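Local coordinates for protein dihydrofolate reductase (PDB 3VCO) that catalyses the NADPH-dependent reduction of 7,8-dihydrofolate to tetrahydrofolate, a key step in folate metabolism that feeds thymidylate, purine and glycine synthesis, at residues Val27-Asn32 with Cys152-Ser157; Met69-Trp74 with Ser93-His98. One frame throughout, in Å; residues are numbered along the deposited sequence.

Interaction 1: Val27-Asn32 with Cys152-Ser157; sequences VAVSEN and CTHILS
The carbonyl oxygen of V27 is gripped twice: it accepts the backbone N-H of T153, with V27 O 2.9 Å from T153 N, and a hydrogen from a water that also donates to T153 OG1. That hydroxyl is further bonded to OD1 of D48, a probable substrate-binding residue, so a short side chain with a hydroxyl suits a place where the strand meets the probable substrate pocket. Two more bonds continue the parallel pairing: V29 N reaches T153 O at 2.8 Å and V29 O receives I155 N at 2.8 Å.

The residues alternate between two faces. A28 and T153 share one, where the small methyl of A28 lets the outer end of I155 come close, with A28 CB 3.9 Å from I155 CD1. V27, V29, C152 and H154 occupy the other. There SG of C152, turned anti to its backbone N (chi1 -176°), touches V29 CG2 at 3.5 Å and lies over one face of the H154 imidazole, offset toward its rim. The ring runs alongside V29, and its ND1 shares a second water with S30 O, while NE2 is bonded to Y198 OH. Past the strands, a weak bond of 3.4 Å runs from S157 N to E31 OE1.

A28 probably belongs to the NADP(+) site, as in relatives. Strand 23-29 is flanked by strand 125-130, parallel to it, and by strand 148-156, whose other edge pairs antiparallel with strand 191-200; F191 and F193 of that last strand pack on I155.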
ATOM      1  N   VAL A  27       2.905   3.514   0.804  1.00 25.06           N
ATOM      2  CA  VAL A  27       2.458   4.894   0.700  1.00 26.33           C
ATOM      3  C   VAL A  27       3.575   5.758   0.105  1.00 27.51           C
ATOM      4  O   VAL A  27       4.778   5.440   0.267  1.00 29.81           O
ATOM      5  CB  VAL A  27       2.109   5.400   2.124  1.00 28.39           C
ATOM      6  CG1 VAL A  27       3.348   5.344   3.022  1.00 24.84           C
ATOM      7  CG2 VAL A  27       1.477   6.796   2.108  1.00 28.97           C
ATOM      8  N   ALA A  28       3.181   6.839  -0.578  1.00 29.31           N
ATOM      9  CA  ALA A  28       4.106   7.861  -1.061  1.00 36.02           C
ATOM     10  C   ALA A  28       3.858   9.091  -0.218  1.00 33.06           C
ATOM     11  O   ALA A  28       2.710   9.480  -0.002  1.00 32.34           O
ATOM     12  CB  ALA A  28       3.870   8.183  -2.561  1.00 32.65           C
ATOM     13  N   VAL A  29       4.917   9.708   0.298  1.00 33.99           N
ATOM     14  CA  VAL A  29       4.730  10.874   1.158  1.00 35.21           C
ATOM     15  C   VAL A  29       5.648  12.039   0.765  1.00 32.67           C
ATOM     16  O   VAL A  29       6.768  11.819   0.313  1.00 39.47           O
ATOM     17  CB  VAL A  29       4.908  10.542   2.653  1.00 40.70           C
ATOM     18  CG1 VAL A  29       3.936   9.460   3.062  1.00 34.94           C
ATOM     19  CG2 VAL A  29       6.382  10.137   2.990  1.00 33.63           C
ATOM     20  N   SER A  30       5.144  13.258   0.879  1.00 33.16           N
ATOM     21  CA  SER A  30       5.970  14.443   0.712  1.00 36.59           C
ATOM     22  C   SER A  30       6.833  14.751   1.964  1.00 37.71           C
ATOM     23  O   SER A  30       6.794  14.039   2.977  1.00 38.99           O
ATOM     24  CB  SER A  30       5.068  15.651   0.422  1.00 40.88           C
ATOM     25  OG  SER A  30       4.190  15.871   1.510  1.00 53.68           O
ATOM     26  N   GLU A  31       7.589  15.840   1.882  1.00 40.85           N
ATOM     27  CA  GLU A  31       8.464  16.298   2.961  1.00 41.97           C
ATOM     28  C   GLU A  31       7.872  16.320   4.366  1.00 56.74           C
ATOM     29  O   GLU A  31       8.573  16.045   5.339  1.00 60.79           O
ATOM     30  CB  GLU A  31       9.043  17.664   2.626  1.00 46.93           C
ATOM     31  CG  GLU A  31       8.033  18.783   2.360  1.00 55.69           C
ATOM     32  CD  GLU A  31       7.539  18.849   0.919  1.00 53.38           C
ATOM     33  OE1 GLU A  31       7.737  17.866   0.128  1.00 49.62           O
ATOM     34  OE2 GLU A  31       6.910  19.877   0.602  1.00 56.26           O
ATOM     35  N   ASN A  32       6.587  16.636   4.472  1.00 58.00           N
ATOM     36  CA  ASN A  32       5.911  16.599   5.768  1.00 56.84           C
ATOM     37  C   ASN A  32       4.959  15.446   5.987  1.00 51.81           C
ATOM     38  O   ASN A  32       3.948  15.594   6.665  1.00 57.44           O
ATOM     39  CB  ASN A  32       5.148  17.879   5.956  1.00 57.07           C
ATOM     40  CG  ASN A  32       6.058  19.029   6.064  1.00 57.18           C
ATOM     41  OD1 ASN A  32       7.242  18.850   6.370  1.00 55.42           O
ATOM     42  ND2 ASN A  32       5.549  20.213   5.806  1.00 56.68           N
ATOM     43  N   CYS A 152       7.867   3.042   1.895  1.00 27.29           N
ATOM     44  CA  CYS A 152       7.597   4.439   1.734  1.00 26.31           C
ATOM     45  C   CYS A 152       8.361   4.982   0.512  1.00 29.03           C
ATOM     46  O   CYS A 152       9.565   4.763   0.367  1.00 28.31           O
ATOM     47  CB  CYS A 152       8.056   5.180   3.017  1.00 27.74           C
ATOM     48  SG  CYS A 152       7.665   6.932   3.005  1.00 35.74           S
ATOM     49  N   THR A 153       7.650   5.686  -0.359  1.00 30.69           N
ATOM     50  CA  THR A 153       8.311   6.541  -1.326  1.00 26.37           C
ATOM     51  C   THR A 153       8.280   7.953  -0.799  1.00 24.43           C
ATOM     52  O   THR A 153       7.224   8.557  -0.710  1.00 32.60           O
ATOM     53  CB  THR A 153       7.582   6.462  -2.653  1.00 29.15           C
ATOM     54  OG1 THR A 153       7.496   5.068  -2.981  1.00 32.81           O
ATOM     55  CG2 THR A 153       8.334   7.232  -3.731  1.00 34.50           C
ATOM     56  N   HIS A 154       9.447   8.479  -0.477  1.00 25.93           N
ATOM     57  CA  HIS A 154       9.596   9.896  -0.104  1.00 28.09           C
ATOM     58  C   HIS A 154       9.731  10.765  -1.337  1.00 38.33           C
ATOM     59  O   HIS A 154      10.537  10.489  -2.200  1.00 38.86           O
ATOM     60  CB  HIS A 154      10.843  10.085   0.750  1.00 30.78           C
ATOM     61  CG  HIS A 154      10.774   9.389   2.081  1.00 37.04           C
ATOM     62  ND1 HIS A 154      10.167   9.943   3.190  1.00 36.95           N
ATOM     63  CD2 HIS A 154      11.289   8.208   2.490  1.00 33.34           C
ATOM     64  CE1 HIS A 154      10.273   9.113   4.212  1.00 34.07           C
ATOM     65  NE2 HIS A 154      10.929   8.042   3.809  1.00 36.90           N
ATOM     66  N   ILE A 155       8.976  11.848  -1.399  1.00 34.02           N
ATOM     67  CA  ILE A 155       8.981  12.690  -2.579  1.00 40.49           C
ATOM     68  C   ILE A 155       9.243  14.127  -2.174  1.00 39.63           C
ATOM     69  O   ILE A 155       8.833  14.527  -1.098  1.00 44.16           O
ATOM     70  CB  ILE A 155       7.613  12.606  -3.243  1.00 42.87           C
ATOM     71  CG1 ILE A 155       7.380  11.182  -3.749  1.00 38.36           C
ATOM     72  CG2 ILE A 155       7.501  13.612  -4.374  1.00 53.77           C
ATOM     73  CD1 ILE A 155       5.952  10.939  -4.286  1.00 41.20           C
ATOM     74  N   LEU A 156       9.983  14.866  -2.998  1.00 41.32           N
ATOM     75  CA  LEU A 156      10.088  16.297  -2.841  1.00 50.49           C
ATOM     76  C   LEU A 156       9.083  16.895  -3.803  1.00 62.64           C
ATOM     77  O   LEU A 156       9.239  16.841  -5.032  1.00 60.20           O
ATOM     78  CB  LEU A 156      11.498  16.800  -3.092  1.00 53.20           C
ATOM     79  CG  LEU A 156      12.392  16.823  -1.859  1.00 53.88           C
ATOM     80  CD1 LEU A 156      13.625  17.624  -2.161  1.00 55.15           C
ATOM     81  CD2 LEU A 156      11.663  17.387  -0.643  1.00 55.95           C
ATOM     82  N   SER A 157       8.022  17.424  -3.206  1.00 70.23           N
ATOM     83  CA  SER A 157       6.815  17.784  -3.923  1.00 75.83           C
ATOM     84  C   SER A 157       6.946  19.150  -4.580  1.00 80.69           C
ATOM     85  O   SER A 157       7.091  20.158  -3.901  1.00 73.05           O
ATOM     86  CB  SER A 157       5.641  17.785  -2.949  1.00 75.27           C
ATOM     87  OG  SER A 157       5.178  16.466  -2.703  1.00 78.38           O
TER
HETATM   88  O   HOH W   1       5.665   3.510  -1.951  1.00 34.70           O
HETATM   89  O   HOH W   2       9.172  12.471   3.099  1.00 35.67           O

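Interaction 2: Met69-Trp74 with Ser93-His98; sequences MGRVTW and SSTLSH. With SO4 (sulfate ion), chain C; SO4 (sulfate ion), chain B.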
ATOM      1  N   MET A  69      -7.375  -1.814  -0.023  1.00 28.74           N
ATOM      2  CA  MET A  69      -7.435  -0.382  -0.284  1.00 26.62           C
ATOM      3  C   MET A  69      -8.876   0.110  -0.130  1.00 28.83           C
ATOM      4  O   MET A  69      -9.798  -0.689  -0.233  1.00 25.20           O
ATOM      5  CB  MET A  69      -6.965  -0.110  -1.720  1.00 24.61           C
ATOM      6  CG  MET A  69      -7.981  -0.605  -2.754  1.00 24.24           C
ATOM      7  SD  MET A  69      -7.339  -0.705  -4.424  1.00 32.51           S
ATOM      8  CE  MET A  69      -6.966  -2.452  -4.360  1.00 28.25           C
ATOM      9  N   GLY A  70      -9.052   1.430   0.091  1.00 29.45           N
ATOM     10  CA  GLY A  70     -10.374   2.066   0.064  1.00 29.53           C
ATOM     11  C   GLY A  70     -10.861   2.239  -1.365  1.00 34.68           C
ATOM     12  O   GLY A  70     -10.101   2.045  -2.332  1.00 32.15           O
ATOM     13  N   ARG A  71     -12.121   2.645  -1.512  1.00 36.29           N
ATOM     14  CA  ARG A  71     -12.728   2.880  -2.825  1.00 29.78           C
ATOM     15  C   ARG A  71     -12.085   3.988  -3.635  1.00 34.28           C
ATOM     16  O   ARG A  71     -11.908   3.859  -4.867  1.00 35.81           O
ATOM     17  CB  ARG A  71     -14.234   3.156  -2.683  1.00 35.83           C
ATOM     18  CG  ARG A  71     -14.906   3.490  -4.028  1.00 39.97           C
ATOM     19  CD  ARG A  71     -16.445   3.424  -4.022  1.00 47.25           C
ATOM     20  NE  ARG A  71     -16.932   3.558  -5.408  1.00 51.40           N
ATOM     21  CZ  ARG A  71     -18.203   3.497  -5.785  1.00 50.27           C
ATOM     22  NH1 ARG A  71     -19.154   3.331  -4.884  1.00 43.97           N
ATOM     23  NH2 ARG A  71     -18.526   3.625  -7.069  1.00 54.81           N
ATOM     24  N   VAL A  72     -11.723   5.077  -2.974  1.00 31.02           N
ATOM     25  CA  VAL A  72     -11.166   6.188  -3.734  1.00 37.62           C
ATOM     26  C   VAL A  72      -9.793   5.792  -4.251  1.00 30.06           C
ATOM     27  O   VAL A  72      -9.430   6.148  -5.370  1.00 32.19           O
ATOM     28  CB  VAL A  72     -11.099   7.528  -2.951  1.00 45.48           C
ATOM     29  CG1 VAL A  72     -10.422   8.601  -3.808  1.00 48.57           C
ATOM     30  CG2 VAL A  72     -12.507   7.985  -2.533  1.00 38.11           C
ATOM     31  N   THR A  73      -9.049   5.016  -3.465  1.00 32.52           N
ATOM     32  CA  THR A  73      -7.798   4.467  -3.986  1.00 34.67           C
ATOM     33  C   THR A  73      -8.109   3.561  -5.182  1.00 33.14           C
ATOM     34  O   THR A  73      -7.567   3.733  -6.263  1.00 36.52           O
ATOM     35  CB  THR A  73      -6.987   3.701  -2.899  1.00 33.87           C
ATOM     36  OG1 THR A  73      -6.584   4.622  -1.892  1.00 33.61           O
ATOM     37  CG2 THR A  73      -5.731   3.060  -3.502  1.00 28.19           C
ATOM     38  N   TRP A  74      -9.033   2.633  -5.003  1.00 29.81           N
ATOM     39  CA  TRP A  74      -9.449   1.780  -6.107  1.00 30.84           C
ATOM     40  C   TRP A  74      -9.866   2.583  -7.359  1.00 36.28           C
ATOM     41  O   TRP A  74      -9.438   2.288  -8.452  1.00 35.91           O
ATOM     42  CB  TRP A  74     -10.588   0.892  -5.664  1.00 30.27           C
ATOM     43  CG  TRP A  74     -11.253   0.158  -6.781  1.00 40.06           C
ATOM     44  CD1 TRP A  74     -12.484   0.448  -7.353  1.00 39.11           C
ATOM     45  CD2 TRP A  74     -10.755  -0.992  -7.465  1.00 39.84           C
ATOM     46  NE1 TRP A  74     -12.765  -0.467  -8.319  1.00 38.91           N
ATOM     47  CE2 TRP A  74     -11.717  -1.349  -8.433  1.00 41.69           C
ATOM     48  CE3 TRP A  74      -9.597  -1.771  -7.344  1.00 33.34           C
ATOM     49  CZ2 TRP A  74     -11.557  -2.456  -9.279  1.00 36.88           C
ATOM     50  CZ3 TRP A  74      -9.433  -2.854  -8.191  1.00 36.28           C
ATOM     51  CH2 TRP A  74     -10.415  -3.187  -9.148  1.00 34.46           C
ATOM     52  N   SER A  93     -15.121  -0.864   1.320  1.00 32.73           N
ATOM     53  CA  SER A  93     -16.113   0.140   0.959  1.00 41.41           C
ATOM     54  C   SER A  93     -17.517  -0.378   1.301  1.00 45.97           C
ATOM     55  O   SER A  93     -17.759  -1.566   1.239  1.00 44.91           O
ATOM     56  CB  SER A  93     -16.006   0.434  -0.546  1.00 36.33           C
ATOM     57  OG  SER A  93     -17.074   1.267  -1.025  1.00 41.19           O
ATOM     58  N   SER A  94     -18.440   0.516   1.635  1.00 48.55           N
ATOM     59  CA  SER A  94     -19.850   0.132   1.764  1.00 55.66           C
ATOM     60  C   SER A  94     -20.633   0.589   0.537  1.00 57.59           C
ATOM     61  O   SER A  94     -21.773   0.177   0.328  1.00 55.17           O
ATOM     62  CB  SER A  94     -20.487   0.716   3.027  1.00 60.00           C
ATOM     63  OG  SER A  94     -19.584   1.524   3.766  1.00 61.81           O
ATOM     64  N   THR A  95     -19.994   1.422  -0.284  1.00 52.14           N
ATOM     65  CA  THR A  95     -20.622   1.992  -1.474  1.00 64.75           C
ATOM     66  C   THR A  95     -20.470   1.102  -2.700  1.00 60.00           C
ATOM     67  O   THR A  95     -21.430   0.864  -3.422  1.00 59.18           O
ATOM     68  CB  THR A  95     -19.966   3.320  -1.849  1.00 69.64           C
ATOM     69  OG1 THR A  95     -19.383   3.927  -0.690  1.00 75.57           O
ATOM     70  CG2 THR A  95     -20.981   4.232  -2.456  1.00 78.37           C
ATOM     71  N   LEU A  96     -19.250   0.629  -2.941  1.00 49.29           N
ATOM     72  CA  LEU A  96     -18.951  -0.048  -4.191  1.00 52.05           C
ATOM     73  C   LEU A  96     -19.867  -1.249  -4.375  1.00 60.34           C
ATOM     74  O   LEU A  96     -19.750  -2.270  -3.699  1.00 59.82           O
ATOM     75  CB  LEU A  96     -17.457  -0.405  -4.297  1.00 40.19           C
ATOM     76  CG  LEU A  96     -16.996  -0.924  -5.666  1.00 48.36           C
ATOM     77  CD1 LEU A  96     -17.349   0.068  -6.798  1.00 54.07           C
ATOM     78  CD2 LEU A  96     -15.509  -1.225  -5.670  1.00 49.54           C
ATOM     79  N   SER A  97     -20.830  -1.087  -5.266  1.00 72.19           N
ATOM     80  CA  SER A  97     -21.866  -2.089  -5.415  1.00 79.13           C
ATOM     81  C   SER A  97     -21.316  -3.308  -6.121  1.00 77.37           C
ATOM     82  O   SER A  97     -21.597  -4.434  -5.712  1.00 82.85           O
ATOM     83  CB  SER A  97     -23.103  -1.525  -6.143  1.00 89.61           C
ATOM     84  OG  SER A  97     -22.773  -0.455  -7.011  1.00 93.86           O
ATOM     85  N   HIS A  98     -20.524  -3.089  -7.172  1.00 64.36           N
ATOM     86  CA  HIS A  98     -20.045  -4.203  -7.959  1.00 62.74           C
ATOM     87  C   HIS A  98     -18.532  -4.116  -8.151  1.00 69.65           C
ATOM     88  O   HIS A  98     -17.923  -3.052  -7.978  1.00 71.31           O
ATOM     89  CB  HIS A  98     -20.791  -4.285  -9.286  1.00 70.81           C
ATOM     90  CG  HIS A  98     -22.283  -4.261  -9.130  1.00 73.53           C
ATOM     91  ND1 HIS A  98     -23.005  -3.088  -9.067  1.00 77.16           N
ATOM     92  CD2 HIS A  98     -23.183  -5.262  -8.974  1.00 69.67           C
ATOM     93  CE1 HIS A  98     -24.287  -3.368  -8.902  1.00 76.33           C
ATOM     94  NE2 HIS A  98     -24.420  -4.679  -8.842  1.00 73.07           N
TER
HETATM   95  S   SO4 C 201     -10.047   5.589   0.208  1.00 49.48           S
HETATM   96  O1  SO4 C 201      -9.870   5.136   1.598  1.00 52.34           O
HETATM   97  O2  SO4 C 201      -9.186   4.886  -0.738  1.00 39.63           O
HETATM   98  O3  SO4 C 201     -11.458   5.364  -0.118  1.00 40.63           O
HETATM   99  O4  SO4 C 201      -9.715   7.019   0.100  1.00 49.06           O
HETATM  100  S   SO4 B 200     -17.043   4.296   1.401  1.00 75.07           S
HETATM  101  O1  SO4 B 200     -17.321   3.145   2.266  1.00 78.65           O
HETATM  102  O2  SO4 B 200     -16.120   5.180   2.102  1.00 60.60           O
HETATM  103  O3  SO4 B 200     -16.555   3.849   0.094  1.00 62.46           O
HETATM  104  O4  SO4 B 200     -18.283   5.024   1.131  1.00 86.99           O
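R71 meets T95 and L96 with the outer part of its side chain, mainly the guanidinium group. L96 CD1 sits over the centre of one guanidinium face, 3.7 Å from R71 CZ, while T95 CB meets the guanidinium edge in its plane. Leucine suits this place because its branches serve two flat groups: the other methyl, CD2, touches the indole of W74, 3.8 Å from W74 CD1. No hydrogen bond links the two segments directly, so the junction rests on these contacts.

The arginine gets there with CG anti to the backbone N (chi1 177°) and an extended chain, whose CD passes S93 OG; its NE forms a salt bridge with E75, one helical turn on. Across the junction, S93 OG fixes the loop by accepting the N-H of L96 at 3.0 Å, an ST motif, and a weak bond from T95 N. The same hydroxyl donates to one sulfate, S93 OG to O3 at 2.9 Å, and S94 N binds O1 of that ion at 2.9 Å.

A second sulfate sits at the start of helix 71-76, where V72 N donates to its O3, and T73 N to its O2 at 2.7 Å. T73 OG1 adds a bond to that O2. G70, the N-cap residue, has no side chain and lets the ion come near, its CA 3.2 Å from sulfate O2.

R71, V72, T73, S93, S94 and T95 probably bind NADP(+), as in relatives. The two sulfates, probably from the crystallisation liquor, are held by a helix N-terminus and a serine-rich loop, consistent with the cofactor-phosphate subsites of the dihydrofolate reductase fold.

Interactions 1 and 2 have centres 24 Å apart and nearest atoms about 9 Å apart, without touching, yet both reach the same mixed sheet. Strand 125-130 bridges them, pairing in parallel with strand 23-29 of interaction 1 and strand 64-70 of interaction 2. Along the chain, interaction 2 is nested in the loop closed by interaction 1: segments 69-74 and 93-98 both fall between 27-32 and 152-157. Interaction 1 joins two neighbouring strands beside the probable substrate pocket, whereas interaction 2 joins a helix start to a surface loop. Together they place separate parts of the inferred NADP(+) site along one sheet.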